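Iron-rich dpsA-homolog protein (Halobacterium salinarum, PDB 1TJO) takes up iron(II), oxidises it with hydrogen peroxide and stores it as a ferric mineral inside a hollow twelve-subunit shell, shielding DNA from oxidative damage. Local coordinates at the interface of chains A and B. Coordinates in Å, arbitrary orientation; residue numbers count along the deposited sequence, not the author numbering. Chains: chain A/B, Iron-rich dpsA-homolog protein.

The interface of chains A and B. Residues chain A 42, 45-46, 94, 96, 99; chain B 42, 45-46, 94, 96, 99.
A:His46 and B:His46 meet tip to tip on the two-fold axis of a Dps-family dimer contact within the ferritin-like dodecamer, where helices 24-54 and 96-102 of both subunits come together. Their NE2 atoms lie 2.8 Å apart in a hydrogen bond that is almost straight, 178° at the hydrogen; one ring must give the proton and the other accept it, which would probably disfavour both imidazoles being charged at once. The far nitrogen of each ring is tied to water: B:His46 ND1 reaches water 2 at 2.7 Å, and that water also bonds B:His46 O and A:Ala94 O, fixing the ring's rotation against the partner's loop; water 1 does the same for A:His46. The B:His46 ring presents its CE1 edge to A:Tyr42, with CE1 3.4 Å above the middle of the phenol and the planes 70° apart. With CG anti to the backbone N (chi1 166°), the B:Tyr45 phenol lies over one face of its own B:His46 ring and points its hydroxyl at A:Tyr42, tip to tip. A:Tyr42 OH and B:Tyr45 OH are hydrogen-bonded at 2.8 Å. A phenylalanine in place of A:Tyr42 would probably keep the face under B:His46 but leave the B:Tyr45 hydroxyl without this mate. From helix 96-102, A:Leu99 CD1 packs 3.6 Å from B:His46 CE1. The A:Pro96 ring and the B:His46 side chain pass each other in opposite directions, A:Pro96 CG 3.8 Å from B:His46 CD2, and the two prolines touch across the axis through their CB atoms.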
ATOM      1  N   TYR A  42       5.308 -28.553 -15.127  1.00 17.32           N
ATOM      2  CA  TYR A  42       4.331 -27.969 -16.035  1.00 18.28           C
ATOM      3  C   TYR A  42       3.088 -28.855 -16.276  1.00 19.12           C
ATOM      4  O   TYR A  42       1.995 -28.347 -16.427  1.00 18.49           O
ATOM      5  CB  TYR A  42       4.944 -27.473 -17.353  1.00 17.89           C
ATOM      6  CG  TYR A  42       5.015 -25.932 -17.392  1.00 18.11           C
ATOM      7  CD1 TYR A  42       6.170 -25.301 -17.775  1.00 18.78           C
ATOM      8  CD2 TYR A  42       3.900 -25.155 -17.120  1.00 18.89           C
ATOM      9  CE1 TYR A  42       6.258 -23.946 -17.838  1.00 19.60           C
ATOM     10  CE2 TYR A  42       3.982 -23.779 -17.177  1.00 19.09           C
ATOM     11  CZ  TYR A  42       5.163 -23.184 -17.539  1.00 20.19           C
ATOM     12  OH  TYR A  42       5.270 -21.792 -17.584  1.00 22.07           O
ATOM     13  N   TYR A  45       1.166 -28.179 -13.140  1.00 18.10           N
ATOM     14  CA  TYR A  45       0.514 -26.876 -13.298  1.00 17.44           C
ATOM     15  C   TYR A  45      -0.784 -27.030 -14.106  1.00 15.31           C
ATOM     16  O   TYR A  45      -1.879 -26.510 -13.718  1.00 17.52           O
ATOM     17  CB  TYR A  45       1.444 -25.913 -14.046  1.00 17.06           C
ATOM     18  CG  TYR A  45       0.760 -24.667 -14.613  1.00 16.41           C
ATOM     19  CD1 TYR A  45       0.467 -23.600 -13.814  1.00 16.89           C
ATOM     20  CD2 TYR A  45       0.455 -24.602 -15.952  1.00 17.52           C
ATOM     21  CE1 TYR A  45      -0.144 -22.475 -14.342  1.00 19.14           C
ATOM     22  CE2 TYR A  45      -0.183 -23.535 -16.498  1.00 19.26           C
ATOM     23  CZ  TYR A  45      -0.446 -22.446 -15.703  1.00 20.04           C
ATOM     24  OH  TYR A  45      -1.069 -21.348 -16.266  1.00 22.89           O
ATOM     25  N   HIS A  46      -0.688 -27.708 -15.253  1.00 16.09           N
ATOM     26  CA  HIS A  46      -1.863 -27.811 -16.121  1.00 15.68           C
ATOM     27  C   HIS A  46      -2.991 -28.642 -15.509  1.00 17.04           C
ATOM     28  O   HIS A  46      -4.173 -28.345 -15.703  1.00 17.43           O
ATOM     29  CB  HIS A  46      -1.478 -28.337 -17.499  1.00 16.29           C
ATOM     30  CG  HIS A  46      -1.011 -27.250 -18.399  1.00 15.91           C
ATOM     31  ND1 HIS A  46      -1.875 -26.298 -18.885  1.00 19.14           N
ATOM     32  CD2 HIS A  46       0.225 -26.919 -18.863  1.00 17.38           C
ATOM     33  CE1 HIS A  46      -1.189 -25.441 -19.635  1.00 16.51           C
ATOM     34  NE2 HIS A  46       0.078 -25.788 -19.627  1.00 17.18           N
ATOM     35  N   ALA A  94       9.906 -26.495 -23.883  1.00 19.29           N
ATOM     36  CA  ALA A  94       9.041 -25.352 -24.059  1.00 20.24           C
ATOM     37  C   ALA A  94       7.634 -25.653 -24.520  1.00 20.60           C
ATOM     38  O   ALA A  94       6.667 -25.180 -23.901  1.00 21.52           O
ATOM     39  CB  ALA A  94       9.713 -24.359 -24.984  1.00 20.36           C
ATOM     40  N   PRO A  96       4.045 -27.341 -25.254  1.00 19.94           N
ATOM     41  CA  PRO A  96       3.203 -28.183 -24.410  1.00 20.33           C
ATOM     42  C   PRO A  96       3.402 -29.667 -24.738  1.00 19.86           C
ATOM     43  O   PRO A  96       3.523 -30.480 -23.818  1.00 18.85           O
ATOM     44  CB  PRO A  96       1.800 -27.728 -24.773  1.00 20.81           C
ATOM     45  CG  PRO A  96       1.964 -26.326 -25.157  1.00 21.08           C
ATOM     46  CD  PRO A  96       3.254 -26.275 -25.915  1.00 20.59           C
ATOM     47  N   LEU A  99       6.769 -30.727 -23.194  1.00 20.16           N
ATOM     48  CA  LEU A  99       6.674 -30.838 -21.740  1.00 19.33           C
ATOM     49  C   LEU A  99       5.975 -32.134 -21.289  1.00 19.66           C
ATOM     50  O   LEU A  99       6.476 -32.838 -20.416  1.00 20.26           O
ATOM     51  CB  LEU A  99       5.935 -29.605 -21.194  1.00 20.10           C
ATOM     52  CG  LEU A  99       6.699 -28.289 -21.271  1.00 19.31           C
ATOM     53  CD1 LEU A  99       5.800 -27.122 -21.049  1.00 22.41           C
ATOM     54  CD2 LEU A  99       7.877 -28.303 -20.270  1.00 20.03           C
TER
ATOM     55  N   TYR B  42      -3.130 -20.916 -24.890  1.00 18.57           N
ATOM     56  CA  TYR B  42      -2.173 -21.596 -24.068  1.00 19.42           C
ATOM     57  C   TYR B  42      -0.903 -21.940 -24.843  1.00 20.01           C
ATOM     58  O   TYR B  42       0.179 -21.951 -24.235  1.00 20.06           O
ATOM     59  CB  TYR B  42      -2.759 -22.828 -23.341  1.00 19.54           C
ATOM     60  CG  TYR B  42      -2.887 -22.614 -21.855  1.00 20.40           C
ATOM     61  CD1 TYR B  42      -4.023 -22.932 -21.176  1.00 21.39           C
ATOM     62  CD2 TYR B  42      -1.796 -22.139 -21.103  1.00 21.29           C
ATOM     63  CE1 TYR B  42      -4.112 -22.753 -19.797  1.00 20.96           C
ATOM     64  CE2 TYR B  42      -1.908 -21.921 -19.739  1.00 23.18           C
ATOM     65  CZ  TYR B  42      -3.068 -22.242 -19.107  1.00 22.89           C
ATOM     66  OH  TYR B  42      -3.220 -22.079 -17.729  1.00 26.27           O
ATOM     67  N   TYR B  45       0.905 -18.710 -24.723  1.00 19.37           N
ATOM     68  CA  TYR B  45       1.571 -18.652 -23.402  1.00 18.45           C
ATOM     69  C   TYR B  45       2.876 -19.393 -23.307  1.00 19.05           C
ATOM     70  O   TYR B  45       3.887 -18.812 -22.897  1.00 18.94           O
ATOM     71  CB  TYR B  45       0.576 -19.096 -22.309  1.00 19.14           C
ATOM     72  CG  TYR B  45       1.210 -19.396 -21.012  1.00 17.16           C
ATOM     73  CD1 TYR B  45       1.464 -18.398 -20.074  1.00 19.21           C
ATOM     74  CD2 TYR B  45       1.532 -20.691 -20.679  1.00 19.26           C
ATOM     75  CE1 TYR B  45       2.000 -18.724 -18.853  1.00 19.65           C
ATOM     76  CE2 TYR B  45       2.102 -21.033 -19.484  1.00 19.23           C
ATOM     77  CZ  TYR B  45       2.341 -20.047 -18.550  1.00 20.87           C
ATOM     78  OH  TYR B  45       2.885 -20.373 -17.339  1.00 23.38           O
ATOM     79  N   HIS B  46       2.906 -20.645 -23.779  1.00 18.55           N
ATOM     80  CA  HIS B  46       4.075 -21.467 -23.667  1.00 19.77           C
ATOM     81  C   HIS B  46       5.202 -20.958 -24.532  1.00 19.21           C
ATOM     82  O   HIS B  46       6.348 -20.995 -24.123  1.00 20.41           O
ATOM     83  CB  HIS B  46       3.741 -22.947 -23.859  1.00 18.60           C
ATOM     84  CG  HIS B  46       3.268 -23.594 -22.595  1.00 18.94           C
ATOM     85  ND1 HIS B  46       4.119 -23.872 -21.544  1.00 20.46           N
ATOM     86  CD2 HIS B  46       2.038 -24.001 -22.193  1.00 19.87           C
ATOM     87  CE1 HIS B  46       3.435 -24.425 -20.554  1.00 21.83           C
ATOM     88  NE2 HIS B  46       2.170 -24.512 -20.927  1.00 19.95           N
ATOM     89  N   ALA B  94      -7.398 -29.303 -21.199  1.00 22.74           N
ATOM     90  CA  ALA B  94      -6.607 -29.197 -19.999  1.00 21.66           C
ATOM     91  C   ALA B  94      -5.138 -29.676 -20.166  1.00 22.59           C
ATOM     92  O   ALA B  94      -4.197 -28.974 -19.814  1.00 24.16           O
ATOM     93  CB  ALA B  94      -7.291 -29.931 -18.884  1.00 22.97           C
ATOM     94  N   PRO B  96      -1.404 -30.554 -21.509  1.00 20.95           N
ATOM     95  CA  PRO B  96      -0.534 -29.882 -22.491  1.00 21.12           C
ATOM     96  C   PRO B  96      -0.659 -30.485 -23.888  1.00 22.28           C
ATOM     97  O   PRO B  96      -0.845 -29.751 -24.860  1.00 21.13           O
ATOM     98  CB  PRO B  96       0.887 -30.043 -21.895  1.00 22.48           C
ATOM     99  CG  PRO B  96       0.663 -30.201 -20.464  1.00 21.90           C
ATOM    100  CD  PRO B  96      -0.680 -30.927 -20.290  1.00 21.41           C
ATOM    101  N   LEU B  99      -4.038 -29.359 -25.461  1.00 21.51           N
ATOM    102  CA  LEU B  99      -4.013 -27.970 -25.834  1.00 21.22           C
ATOM    103  C   LEU B  99      -3.234 -27.804 -27.130  1.00 21.07           C
ATOM    104  O   LEU B  99      -3.727 -27.131 -28.010  1.00 22.16           O
ATOM    105  CB  LEU B  99      -3.405 -27.102 -24.698  1.00 21.46           C
ATOM    106  CG  LEU B  99      -4.284 -26.957 -23.417  1.00 21.15           C
ATOM    107  CD1 LEU B  99      -3.498 -26.575 -22.208  1.00 23.23           C
ATOM    108  CD2 LEU B  99      -5.347 -25.964 -23.674  1.00 20.02           C
TER
HETATM  109  O   HOH W   1      -4.538 -26.930 -18.230  1.00 24.24           O
HETATM  110  O   HOH W   2       6.637 -23.201 -22.211  1.00 24.58           O